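Local coordinates for protein glutamate--LysW ligase ArgX (Sulfolobus tokodaii, PDB 3VPB) that probably catalyses the ATP-dependent joining of the amino group of glutamate to the gamma-carboxyl group of the C-terminal glutamate of the carrier protein LysW, in arginine biosynthesis, at residues R11-L16 against E256-M261; P123-P128 against Q167-Y172; D176-A181 against S235-E240. All blocks are in the same frame, centred on the assembly; numbering follows the deposited sequence.

Contact 1: R11-L16 against E256-M261. With GLU (glutamic acid), chain M.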
loop_
_atom_site.group_PDB
_atom_site.type_symbol
_atom_site.label_atom_id
_atom_site.label_comp_id
_atom_site.label_asym_id
_atom_site.label_seq_id
_atom_site.Cartn_x
_atom_site.Cartn_y
_atom_site.Cartn_z
ATOM N N ARG B 11 0.587 20.350 17.039
ATOM C CA ARG B 11 0.253 21.517 16.213
ATOM C C ARG B 11 -0.067 22.699 17.114
ATOM O O ARG B 11 -0.106 22.571 18.350
ATOM C CB ARG B 11 -0.998 21.265 15.343
ATOM C CG ARG B 11 -0.992 20.026 14.493
ATOM C CD ARG B 11 -2.397 19.631 14.107
ATOM N NE ARG B 11 -3.071 18.913 15.199
ATOM C CZ ARG B 11 -4.116 18.111 15.041
ATOM N NH1 ARG B 11 -4.622 17.933 13.826
ATOM N NH2 ARG B 11 -4.637 17.464 16.095
ATOM N N GLN B 12 -0.381 23.835 16.489
ATOM C CA GLN B 12 -0.797 25.015 17.247
ATOM C C GLN B 12 -1.918 24.680 18.220
ATOM O O GLN B 12 -1.914 25.153 19.354
ATOM C CB GLN B 12 -1.241 26.143 16.309
ATOM C CG GLN B 12 -0.227 27.269 16.163
ATOM C CD GLN B 12 0.045 27.994 17.477
ATOM O OE1 GLN B 12 1.146 27.906 18.016
ATOM N NE2 GLN B 12 -0.962 28.683 18.012
ATOM N N GLU B 13 -2.849 23.846 17.772
ATOM C CA GLU B 13 -4.005 23.494 18.579
ATOM C C GLU B 13 -3.568 22.816 19.886
ATOM O O GLU B 13 -4.088 23.121 20.951
ATOM C CB GLU B 13 -4.936 22.560 17.802
ATOM C CG GLU B 13 -5.848 23.256 16.763
ATOM C CD GLU B 13 -5.194 23.529 15.413
ATOM O OE1 GLU B 13 -5.924 23.992 14.504
ATOM O OE2 GLU B 13 -3.979 23.285 15.246
ATOM N N GLU B 14 -2.644 21.867 19.788
ATOM C CA GLU B 14 -2.165 21.176 20.981
ATOM C C GLU B 14 -1.410 22.118 21.922
ATOM O O GLU B 14 -1.554 22.026 23.143
ATOM C CB GLU B 14 -1.317 19.966 20.617
ATOM C CG GLU B 14 -2.149 18.800 20.065
ATOM C CD GLU B 14 -2.733 19.073 18.664
ATOM O OE1 GLU B 14 -1.992 19.541 17.773
ATOM O OE2 GLU B 14 -3.930 18.811 18.454
ATOM N N LYS B 15 -0.632 23.030 21.347
ATOM C CA LYS B 15 0.102 24.018 22.148
ATOM C C LYS B 15 -0.846 24.912 22.912
ATOM O O LYS B 15 -0.639 25.182 24.118
ATOM C CB LYS B 15 1.016 24.848 21.255
ATOM C CG LYS B 15 2.181 24.055 20.734
ATOM C CD LYS B 15 3.061 24.914 19.828
ATOM C CE LYS B 15 2.346 25.271 18.549
ATOM N NZ LYS B 15 2.875 26.558 18.008
ATOM N N LEU B 16 -1.896 25.348 22.223
ATOM C CA LEU B 16 -2.919 26.200 22.828
ATOM C C LEU B 16 -3.673 25.466 23.944
ATOM O O LEU B 16 -4.023 26.075 24.962
ATOM C CB LEU B 16 -3.897 26.740 21.769
ATOM C CG LEU B 16 -3.370 27.779 20.763
ATOM C CD1 LEU B 16 -4.441 28.080 19.729
ATOM C CD2 LEU B 16 -2.914 29.099 21.440
ATOM N N GLU B 256 -9.582 20.651 14.408
ATOM C CA GLU B 256 -8.613 21.731 14.334
ATOM C C GLU B 256 -9.438 23.014 14.433
ATOM O O GLU B 256 -10.664 22.981 14.230
ATOM C CB GLU B 256 -7.802 21.650 13.048
ATOM C CG GLU B 256 -6.709 20.541 13.031
ATOM C CD GLU B 256 -6.147 20.331 11.623
ATOM O OE1 GLU B 256 -4.949 20.004 11.495
ATOM O OE2 GLU B 256 -6.915 20.509 10.645
ATOM N N PHE B 257 -8.803 24.117 14.818
ATOM C CA PHE B 257 -9.550 25.351 15.084
ATOM C C PHE B 257 -8.792 26.640 14.842
ATOM O O PHE B 257 -9.248 27.692 15.293
ATOM C CB PHE B 257 -10.221 25.347 16.491
ATOM C CG PHE B 257 -9.313 24.930 17.625
ATOM C CD1 PHE B 257 -8.473 25.863 18.271
ATOM C CD2 PHE B 257 -9.330 23.599 18.090
ATOM C CE1 PHE B 257 -7.662 25.467 19.343
ATOM C CE2 PHE B 257 -8.487 23.177 19.123
ATOM C CZ PHE B 257 -7.663 24.118 19.770
ATOM N N LYS B 258 -7.684 26.600 14.089
ATOM C CA LYS B 258 -6.973 27.854 13.759
ATOM C C LYS B 258 -7.819 28.806 12.910
ATOM O O LYS B 258 -7.787 30.026 13.116
ATOM C CB LYS B 258 -5.649 27.590 13.043
ATOM C CG LYS B 258 -4.498 27.298 13.986
ATOM C CD LYS B 258 -3.172 27.378 13.237
ATOM C CE LYS B 258 -2.974 26.152 12.377
ATOM N NZ LYS B 258 -2.175 26.478 11.178
ATOM N N GLY B 259 -8.538 28.248 11.945
ATOM C CA GLY B 259 -9.472 29.007 11.112
ATOM C C GLY B 259 -10.639 29.531 11.920
ATOM O O GLY B 259 -11.035 30.702 11.778
ATOM N N PHE B 260 -11.171 28.669 12.788
ATOM C CA PHE B 260 -12.296 29.030 13.657
ATOM C C PHE B 260 -11.911 30.262 14.453
ATOM O O PHE B 260 -12.694 31.239 14.534
ATOM C CB PHE B 260 -12.630 27.841 14.562
ATOM C CG PHE B 260 -13.906 27.964 15.318
ATOM C CD1 PHE B 260 -15.101 27.460 14.796
ATOM C CD2 PHE B 260 -13.903 28.513 16.586
ATOM C CE1 PHE B 260 -16.285 27.558 15.533
ATOM C CE2 PHE B 260 -15.071 28.619 17.324
ATOM C CZ PHE B 260 -16.257 28.125 16.813
ATOM N N MET B 261 -10.708 30.227 15.023
ATOM C CA MET B 261 -10.230 31.355 15.845
ATOM C C MET B 261 -10.094 32.668 15.074
ATOM O O MET B 261 -10.494 33.710 15.576
ATOM C CB MET B 261 -8.945 31.012 16.583
ATOM C CG MET B 261 -9.183 30.063 17.729
ATOM S SD MET B 261 -7.639 29.614 18.517
ATOM C CE MET B 261 -7.340 31.177 19.386
HETATM N N GLU M . -9.446 20.658 9.258
HETATM C CA GLU M . -10.166 21.944 9.054
HETATM C C GLU M . -9.908 22.449 7.651
HETATM O O GLU M . -10.784 23.147 7.108
HETATM C CB GLU M . -9.708 22.996 10.078
HETATM C CG GLU M . -10.559 24.254 10.084
HETATM C CD GLU M . -10.100 25.290 11.109
HETATM O OE1 GLU M . -8.868 25.459 11.295
HETATM O OE2 GLU M . -10.999 25.940 11.713
HETATM O OXT GLU M . -8.834 22.201 7.056
#
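E13 OE1 accepts from F257 N at 2.9 Å, on the lone pair turned away from its other oxygen. The same oxygen is met by K258 N at 3.2 Å, from above the carboxylate plane. A carboxylate on helix 12-23 of the preATP-grasp domain thus grips the start of helix 258-264 of the ATP-grasp domain, where F257 is the N-cap residue. It probably also interacts favourably with the dipole of that helix. Beside it, R11 NH1 forms a salt bridge with E256 OE1 at 3.1 Å. This bond is bent, with an N-H...O angle of 135°, and the guanidinium and carboxylate planes lie 55° apart. R11 is steadied side-on by E14, NE to OE1 and NH2 to OE2, and E14 in turn pairs with R53. The other oxygen of E256, OE2, accepts the amino N of the bound glutamic acid at 2.9 Å and also W133 NE1. R11 is therefore a second-shell residue, and probably steadies E256, which binds the glutamic acid. G259 N and F260 N, the GF motif inferred to set substrate specificity, hold the ligand's OE1 and OE2. G259 has no side chain, and the ligand carboxylate lies close to its backbone. Outward, E13 CG, anti to its own carbonyl carbon, lies over one face of the F257 ring. It sits 3.5 Å from the ring centroid, 10° off the normal, as a CH-pi contact. L16 and M261 meet tip to tip, with L16 CD1 3.7 Å from M261 SD.

Contact 2: P123-P128 against Q167-Y172. With ADP (adenosine-5'-diphosphate), chain L.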
loop_
_atom_site.group_PDB
_atom_site.type_symbol
_atom_site.label_atom_id
_atom_site.label_comp_id
_atom_site.label_asym_id
_atom_site.label_seq_id
_atom_site.Cartn_x
_atom_site.Cartn_y
_atom_site.Cartn_z
ATOM N N PRO B 123 -23.192 15.850 -12.407
ATOM C CA PRO B 123 -21.933 15.613 -11.683
ATOM C C PRO B 123 -22.231 15.017 -10.329
ATOM O O PRO B 123 -23.374 15.115 -9.832
ATOM C CB PRO B 123 -21.372 17.025 -11.492
ATOM C CG PRO B 123 -22.621 17.859 -11.329
ATOM C CD PRO B 123 -23.553 17.282 -12.379
ATOM N N LEU B 124 -21.205 14.440 -9.725
ATOM C CA LEU B 124 -21.327 13.877 -8.384
ATOM C C LEU B 124 -20.013 14.040 -7.636
ATOM O O LEU B 124 -18.958 14.308 -8.227
ATOM C CB LEU B 124 -21.729 12.390 -8.446
ATOM C CG LEU B 124 -20.931 11.415 -9.280
ATOM C CD1 LEU B 124 -19.772 10.847 -8.442
ATOM C CD2 LEU B 124 -21.899 10.286 -9.738
ATOM N N ILE B 125 -20.077 13.860 -6.321
ATOM C CA ILE B 125 -18.876 13.752 -5.487
ATOM C C ILE B 125 -18.678 12.289 -5.088
ATOM O O ILE B 125 -19.605 11.616 -4.742
ATOM C CB ILE B 125 -19.008 14.663 -4.232
ATOM C CG1 ILE B 125 -18.910 16.126 -4.671
ATOM C CG2 ILE B 125 -18.008 14.288 -3.080
ATOM C CD1 ILE B 125 -17.466 16.702 -4.770
ATOM N N ASP B 126 -17.455 11.793 -5.204
ATOM C CA ASP B 126 -17.127 10.437 -4.737
ATOM C C ASP B 126 -15.984 10.604 -3.735
ATOM O O ASP B 126 -14.910 11.093 -4.068
ATOM C CB ASP B 126 -16.707 9.558 -5.921
ATOM C CG ASP B 126 -16.374 8.126 -5.517
ATOM O OD1 ASP B 126 -16.013 7.900 -4.338
ATOM O OD2 ASP B 126 -16.397 7.226 -6.400
ATOM N N LYS B 127 -16.226 10.228 -2.485
ATOM C CA LYS B 127 -15.179 10.315 -1.486
ATOM C C LYS B 127 -15.177 9.059 -0.627
ATOM O O LYS B 127 -16.201 8.372 -0.523
ATOM C CB LYS B 127 -15.326 11.592 -0.636
ATOM C CG LYS B 127 -16.626 11.609 0.193
ATOM C CD LYS B 127 -16.967 13.034 0.661
ATOM C CE LYS B 127 -18.286 13.027 1.436
ATOM N NZ LYS B 127 -18.739 14.467 1.669
ATOM N N PRO B 128 -14.027 8.745 -0.021
ATOM C CA PRO B 128 -13.994 7.551 0.833
ATOM C C PRO B 128 -14.545 7.888 2.231
ATOM O O PRO B 128 -14.631 9.072 2.568
ATOM C CB PRO B 128 -12.505 7.219 0.921
ATOM C CG PRO B 128 -11.816 8.027 -0.143
ATOM C CD PRO B 128 -12.676 9.265 -0.326
ATOM N N GLN B 167 -22.235 10.871 -4.013
ATOM C CA GLN B 167 -23.318 11.743 -3.560
ATOM C C GLN B 167 -23.541 12.962 -4.422
ATOM O O GLN B 167 -22.717 13.321 -5.271
ATOM C CB GLN B 167 -23.142 12.143 -2.082
ATOM C CG GLN B 167 -21.737 12.425 -1.655
ATOM C CD GLN B 167 -21.582 13.038 -0.255
ATOM O OE1 GLN B 167 -20.882 14.018 -0.132
ATOM N NE2 GLN B 167 -22.204 12.442 0.797
ATOM N N GLU B 168 -24.678 13.585 -4.204
ATOM C CA GLU B 168 -25.013 14.806 -4.935
ATOM C C GLU B 168 -23.991 15.888 -4.623
ATOM O O GLU B 168 -23.467 15.967 -3.511
ATOM C CB GLU B 168 -26.424 15.287 -4.579
ATOM C CG GLU B 168 -26.615 15.595 -3.129
ATOM C CD GLU B 168 -27.983 16.205 -2.834
ATOM O OE1 GLU B 168 -28.471 17.032 -3.656
ATOM O OE2 GLU B 168 -28.561 15.869 -1.770
ATOM N N TYR B 169 -23.716 16.716 -5.622
ATOM C CA TYR B 169 -22.805 17.829 -5.456
ATOM C C TYR B 169 -23.606 19.042 -4.989
ATOM O O TYR B 169 -24.555 19.447 -5.657
ATOM C CB TYR B 169 -22.114 18.091 -6.796
ATOM C CG TYR B 169 -21.153 19.245 -6.761
ATOM C CD1 TYR B 169 -20.099 19.280 -5.848
ATOM C CD2 TYR B 169 -21.300 20.305 -7.645
ATOM C CE1 TYR B 169 -19.210 20.357 -5.816
ATOM C CE2 TYR B 169 -20.409 21.381 -7.639
ATOM C CZ TYR B 169 -19.378 21.393 -6.730
ATOM O OH TYR B 169 -18.521 22.465 -6.727
ATOM N N ILE B 170 -23.254 19.585 -3.817
ATOM C CA ILE B 170 -24.028 20.668 -3.227
ATOM C C ILE B 170 -23.091 21.836 -3.023
ATOM O O ILE B 170 -22.261 21.843 -2.095
ATOM C CB ILE B 170 -24.685 20.265 -1.853
ATOM C CG1 ILE B 170 -25.415 18.926 -1.965
ATOM C CG2 ILE B 170 -25.667 21.344 -1.388
ATOM C CD1 ILE B 170 -25.988 18.404 -0.628
ATOM N N GLN B 171 -23.199 22.825 -3.909
ATOM C CA GLN B 171 -22.399 24.029 -3.756
ATOM C C GLN B 171 -22.896 25.096 -4.708
ATOM O O GLN B 171 -22.833 24.933 -5.946
ATOM C CB GLN B 171 -20.906 23.758 -4.055
ATOM C CG GLN B 171 -20.019 24.989 -3.864
ATOM C CD GLN B 171 -20.057 25.506 -2.463
ATOM O OE1 GLN B 171 -20.542 26.604 -2.211
ATOM N NE2 GLN B 171 -19.572 24.706 -1.521
ATOM N N TYR B 172 -23.343 26.209 -4.141
ATOM C CA TYR B 172 -23.719 27.339 -4.974
ATOM C C TYR B 172 -23.319 28.661 -4.357
ATOM O O TYR B 172 -23.623 29.723 -4.901
ATOM C CB TYR B 172 -25.194 27.281 -5.346
ATOM C CG TYR B 172 -26.144 27.718 -4.262
ATOM C CD1 TYR B 172 -26.338 26.942 -3.127
ATOM C CD2 TYR B 172 -26.865 28.907 -4.385
ATOM C CE1 TYR B 172 -27.229 27.336 -2.135
ATOM C CE2 TYR B 172 -27.777 29.317 -3.386
ATOM C CZ TYR B 172 -27.932 28.532 -2.266
ATOM O OH TYR B 172 -28.808 28.910 -1.269
HETATM P PB ADP L . -12.957 15.900 4.718
HETATM O O1B ADP L . -13.175 15.054 5.916
HETATM O O2B ADP L . -12.929 17.401 4.958
HETATM O O3B ADP L . -11.847 15.463 3.806
HETATM P PA ADP L . -15.492 16.552 3.454
HETATM O O1A ADP L . -16.614 15.580 3.106
HETATM O O2A ADP L . -15.639 17.635 4.500
HETATM O O3A ADP L . -14.238 15.601 3.785
HETATM O "O5'" ADP L . -15.073 17.236 2.062
HETATM C "C5'" ADP L . -14.071 18.246 1.945
HETATM C "C4'" ADP L . -14.602 19.400 1.115
HETATM O "O4'" ADP L . -15.092 18.889 -0.128
HETATM C "C3'" ADP L . -15.809 20.051 1.798
HETATM O "O3'" ADP L . -15.397 21.118 2.661
HETATM C "C2'" ADP L . -16.611 20.570 0.628
HETATM O "O2'" ADP L . -16.079 21.823 0.174
HETATM C "C1'" ADP L . -16.327 19.544 -0.437
HETATM N N9 ADP L . -17.395 18.527 -0.476
HETATM C C8 ADP L . -17.383 17.287 0.077
HETATM N N7 ADP L . -18.525 16.659 -0.236
HETATM C C5 ADP L . -19.264 17.493 -0.994
HETATM C C6 ADP L . -20.586 17.461 -1.632
HETATM N N6 ADP L . -21.343 16.351 -1.548
HETATM N N1 ADP L . -20.973 18.540 -2.377
HETATM C C2 ADP L . -20.223 19.642 -2.491
HETATM N N3 ADP L . -19.009 19.740 -1.891
HETATM C C4 ADP L . -18.516 18.713 -1.148
HETATM O O HOH W 1 -25.051 16.363 -8.106
#
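K127 and Q167 both start with CG between the backbone N and the carbonyl carbon (chi1 64° and 39°), and both chains then run extended to meet at K127 NZ and Q167 OE1, 2.8 Å apart. The two residues lie on neighbouring antiparallel strands of the ATP-grasp fold, 124-127 and 164-168, whose sheet covers the adenine of ADP. I125 and Q167 form a hydrogen-bonded pair, with N-H...O bonds in both directions. K127 NZ stands above the amide plane of Q167. Four acceptors, ADP N7, ADP O1A, N249 OD1 and Q167 OE1, surround NZ, one more than it has protons, so one ammonium ties base, alpha-phosphate and protein together. Q167 OE1 takes a second donor, ADP N6, at 2.8 Å. Q167 NE2 is held by S104 and Y91, which fixes the turn of the amide. The adenine edge is read further by the backbone: N6 donates to E168 O, and I170 N donates to N1 in a nearly straight bond of 177°. I125 CG1 packs 3.7 Å from ADP C6. The same CG1 touches Y169 CD1 at 3.6 Å. A water joins the two segments, giving a proton to P123 O at 2.7 Å and accepting one from Y169 N.

Contact 3: D176-A181 against S235-E240. With MG (magnesium ion), chain N; ADP (adenosine-5'-diphosphate), chain L; GLU (glutamic acid), chain M; SO4 (sulfate ion), chain P.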
loop_
_atom_site.group_PDB
_atom_site.type_symbol
_atom_site.label_atom_id
_atom_site.label_comp_id
_atom_site.label_asym_id
_atom_site.label_seq_id
_atom_site.Cartn_x
_atom_site.Cartn_y
_atom_site.Cartn_z
ATOM N N ASP B 176 -18.225 26.377 2.547
ATOM C CA ASP B 176 -19.054 25.568 3.415
ATOM C C ASP B 176 -19.043 26.158 4.825
ATOM O O ASP B 176 -18.386 27.177 5.070
ATOM C CB ASP B 176 -18.722 24.071 3.321
ATOM C CG ASP B 176 -17.419 23.691 3.999
ATOM O OD1 ASP B 176 -17.166 22.468 4.058
ATOM O OD2 ASP B 176 -16.674 24.589 4.493
ATOM N N ILE B 177 -19.825 25.582 5.725
ATOM C CA ILE B 177 -19.907 26.106 7.067
ATOM C C ILE B 177 -19.263 25.115 8.031
ATOM O O ILE B 177 -19.491 23.917 7.942
ATOM C CB ILE B 177 -21.355 26.389 7.437
ATOM C CG1 ILE B 177 -21.925 27.477 6.498
ATOM C CG2 ILE B 177 -21.477 26.832 8.899
ATOM C CD1 ILE B 177 -23.486 27.592 6.595
ATOM N N ARG B 178 -18.416 25.632 8.909
ATOM C CA ARG B 178 -17.775 24.832 9.935
ATOM C C ARG B 178 -18.248 25.368 11.294
ATOM O O ARG B 178 -18.114 26.557 11.569
ATOM C CB ARG B 178 -16.256 24.947 9.753
ATOM C CG ARG B 178 -15.412 24.574 10.972
ATOM C CD ARG B 178 -15.744 23.188 11.509
ATOM N NE ARG B 178 -15.330 22.088 10.649
ATOM C CZ ARG B 178 -14.086 21.593 10.608
ATOM N NH1 ARG B 178 -13.119 22.110 11.363
ATOM N NH2 ARG B 178 -13.802 20.572 9.804
ATOM N N CYS B 179 -18.817 24.488 12.112
ATOM C CA CYS B 179 -19.186 24.801 13.501
ATOM C C CYS B 179 -18.405 23.910 14.465
ATOM O O CYS B 179 -17.869 22.852 14.064
ATOM C CB CYS B 179 -20.684 24.580 13.692
ATOM S SG CYS B 179 -21.654 25.495 12.452
ATOM N N ILE B 180 -18.361 24.328 15.730
ATOM C CA ILE B 180 -17.743 23.556 16.792
ATOM C C ILE B 180 -18.758 23.504 17.929
ATOM O O ILE B 180 -19.444 24.495 18.199
ATOM C CB ILE B 180 -16.440 24.197 17.292
ATOM C CG1 ILE B 180 -15.349 24.058 16.213
ATOM C CG2 ILE B 180 -15.961 23.510 18.618
ATOM C CD1 ILE B 180 -13.947 24.559 16.592
ATOM N N ALA B 181 -18.857 22.350 18.562
ATOM C CA ALA B 181 -19.721 22.160 19.725
ATOM C C ALA B 181 -18.885 21.571 20.863
ATOM O O ALA B 181 -18.001 20.719 20.640
ATOM C CB ALA B 181 -20.879 21.246 19.390
ATOM N N SER B 235 -16.194 18.994 15.644
ATOM C CA SER B 235 -16.560 19.951 14.611
ATOM C C SER B 235 -17.591 19.339 13.676
ATOM O O SER B 235 -17.771 18.103 13.608
ATOM C CB SER B 235 -15.325 20.462 13.842
ATOM O OG SER B 235 -14.728 19.408 13.132
ATOM N N ILE B 236 -18.311 20.221 12.985
ATOM C CA ILE B 236 -19.359 19.810 12.073
ATOM C C ILE B 236 -19.192 20.623 10.792
ATOM O O ILE B 236 -18.958 21.852 10.845
ATOM C CB ILE B 236 -20.774 20.092 12.643
ATOM C CG1 ILE B 236 -20.921 19.633 14.100
ATOM C CG2 ILE B 236 -21.847 19.385 11.799
ATOM C CD1 ILE B 236 -20.356 20.608 15.214
ATOM N N ASP B 237 -19.294 19.926 9.655
ATOM C CA ASP B 237 -19.253 20.551 8.344
ATOM C C ASP B 237 -20.678 20.568 7.799
ATOM O O ASP B 237 -21.362 19.529 7.757
ATOM C CB ASP B 237 -18.387 19.755 7.336
ATOM C CG ASP B 237 -16.898 19.744 7.659
ATOM O OD1 ASP B 237 -16.484 19.975 8.806
ATOM O OD2 ASP B 237 -16.098 19.480 6.709
ATOM N N ILE B 238 -21.115 21.747 7.354
ATOM C CA ILE B 238 -22.442 21.886 6.747
ATOM C C ILE B 238 -22.373 22.521 5.347
ATOM O O ILE B 238 -21.579 23.426 5.097
ATOM C CB ILE B 238 -23.380 22.682 7.695
ATOM C CG1 ILE B 238 -23.766 21.773 8.867
ATOM C CG2 ILE B 238 -24.637 23.210 6.943
ATOM C CD1 ILE B 238 -24.362 22.503 10.051
ATOM N N LEU B 239 -23.173 21.969 4.429
ATOM C CA LEU B 239 -23.301 22.472 3.073
ATOM C C LEU B 239 -24.661 23.130 2.918
ATOM O O LEU B 239 -25.629 22.776 3.619
ATOM C CB LEU B 239 -23.175 21.341 2.046
ATOM C CG LEU B 239 -21.823 20.621 2.043
ATOM C CD1 LEU B 239 -21.952 19.266 1.350
ATOM C CD2 LEU B 239 -20.802 21.535 1.382
ATOM N N GLU B 240 -24.745 24.082 1.993
ATOM C CA GLU B 240 -26.002 24.837 1.800
ATOM C C GLU B 240 -26.581 24.480 0.442
ATOM O O GLU B 240 -25.936 24.732 -0.602
ATOM C CB GLU B 240 -25.740 26.339 1.889
ATOM C CG GLU B 240 -25.200 26.761 3.259
ATOM C CD GLU B 240 -24.477 28.092 3.216
ATOM O OE1 GLU B 240 -23.316 28.148 2.745
ATOM O OE2 GLU B 240 -25.060 29.092 3.677
HETATM MG MG MG N . -14.543 18.319 5.988
HETATM P PB ADP L . -12.957 15.900 4.718
HETATM O O1B ADP L . -13.175 15.054 5.916
HETATM O O2B ADP L . -12.929 17.401 4.958
HETATM O O3B ADP L . -11.847 15.463 3.806
HETATM P PA ADP L . -15.492 16.552 3.454
HETATM O O1A ADP L . -16.614 15.580 3.106
HETATM O O2A ADP L . -15.639 17.635 4.500
HETATM O O3A ADP L . -14.238 15.601 3.785
HETATM O "O5'" ADP L . -15.073 17.236 2.062
HETATM C "C5'" ADP L . -14.071 18.246 1.945
HETATM C "C4'" ADP L . -14.602 19.400 1.115
HETATM O "O4'" ADP L . -15.092 18.889 -0.128
HETATM C "C3'" ADP L . -15.809 20.051 1.798
HETATM O "O3'" ADP L . -15.397 21.118 2.661
HETATM C "C2'" ADP L . -16.611 20.570 0.628
HETATM O "O2'" ADP L . -16.079 21.823 0.174
HETATM C "C1'" ADP L . -16.327 19.544 -0.437
HETATM N N9 ADP L . -17.395 18.527 -0.476
HETATM C C8 ADP L . -17.383 17.287 0.077
HETATM N N7 ADP L . -18.525 16.659 -0.236
HETATM C C5 ADP L . -19.264 17.493 -0.994
HETATM C C6 ADP L . -20.586 17.461 -1.632
HETATM N N6 ADP L . -21.343 16.351 -1.548
HETATM N N1 ADP L . -20.973 18.540 -2.377
HETATM C C2 ADP L . -20.223 19.642 -2.491
HETATM N N3 ADP L . -19.009 19.740 -1.891
HETATM C C4 ADP L . -18.516 18.713 -1.148
HETATM N N GLU M . -9.446 20.658 9.258
HETATM C CA GLU M . -10.166 21.944 9.054
HETATM C C GLU M . -9.908 22.449 7.651
HETATM O O GLU M . -10.784 23.147 7.108
HETATM C CB GLU M . -9.708 22.996 10.078
HETATM C CG GLU M . -10.559 24.254 10.084
HETATM C CD GLU M . -10.100 25.290 11.109
HETATM O OE1 GLU M . -8.868 25.459 11.295
HETATM O OE2 GLU M . -10.999 25.940 11.713
HETATM O OXT GLU M . -8.834 22.201 7.056
HETATM S S SO4 P . -11.809 18.450 7.881
HETATM O O1 SO4 P . -11.779 16.983 7.829
HETATM O O2 SO4 P . -10.595 18.952 7.265
HETATM O O3 SO4 P . -13.007 19.055 7.256
HETATM O O4 SO4 P . -11.736 18.862 9.282
HETATM O O HOH W 2 -17.894 19.956 4.220
HETATM O O HOH W 3 -14.148 20.126 4.933
#
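Strands 176-181 and 235-240 run antiparallel, with their axes 4.6 Å apart at closest, and N-H...O bonds link the I177-I238 and C179-I236 pairs in both directions. R178 and D237 face each other between these pairs. The arginine leaves with CG anti to its backbone N (chi1 161°) and then bends at chi2 and chi3. NE and NH2 both close on D237 OD1, at 3.0 and 2.9 Å, and this oxygen lies in the guanidinium plane. S235 OG stands 3.4 Å over the guanidinium centre; it is hydrogen-bonded to E56 of the LysW chain. These strands belong to the five-stranded antiparallel sheet of the ATP-grasp domain, and its R178-D237 face bears the active site. D237 OD2 binds magnesium at 2.1 Å. ADP O2A and O2B, sulfate O3, a water and E250 complete the site. R178 NH2 also donates to sulfate O4 at 2.7 Å, and NH1 pairs with E56 of the LysW chain. A leucine in place of R178 would probably leave D237 OD1 without its two-nitrogen clamp and the carboxylate less firmly set at the metal, and strip the sulfate and E56 of a positive partner. D176 OD1 accepts ADP O3' at 2.6 Å and pairs with R192. On the other face C179, I236 and I238 pack against helix 216-229, while I177 and C179 touch strand 185-193, and C179 forms a disulfide with C189. I177 CD1 rests against E240 CD at 3.6 Å, the E240 carboxylate being held by R175 and K173.

The three contacts border one active site. Contacts 1 and 3 both touch the glutamic acid, and their centres lie 16 Å apart. They also pack together directly: I180 CD1 lies 3.6 Å from F260 CD1, so the strand pair of contact 3 backs the GF motif. Contacts 2 and 3 share ADP, contact 2 mainly at the adenine and alpha-phosphate, contact 3 at the ribose, the magnesium end and, through L239, the adenine; their centres are again 16 Å apart. Y172 CE1 approaches E240 O to 3.3 Å, and strand 175-182 follows 164-168 in the chain. Contacts 1 and 2 do not touch, with nearest atoms about 16 Å apart. Contact 3 therefore lies between the nucleotide and amino-acid sites.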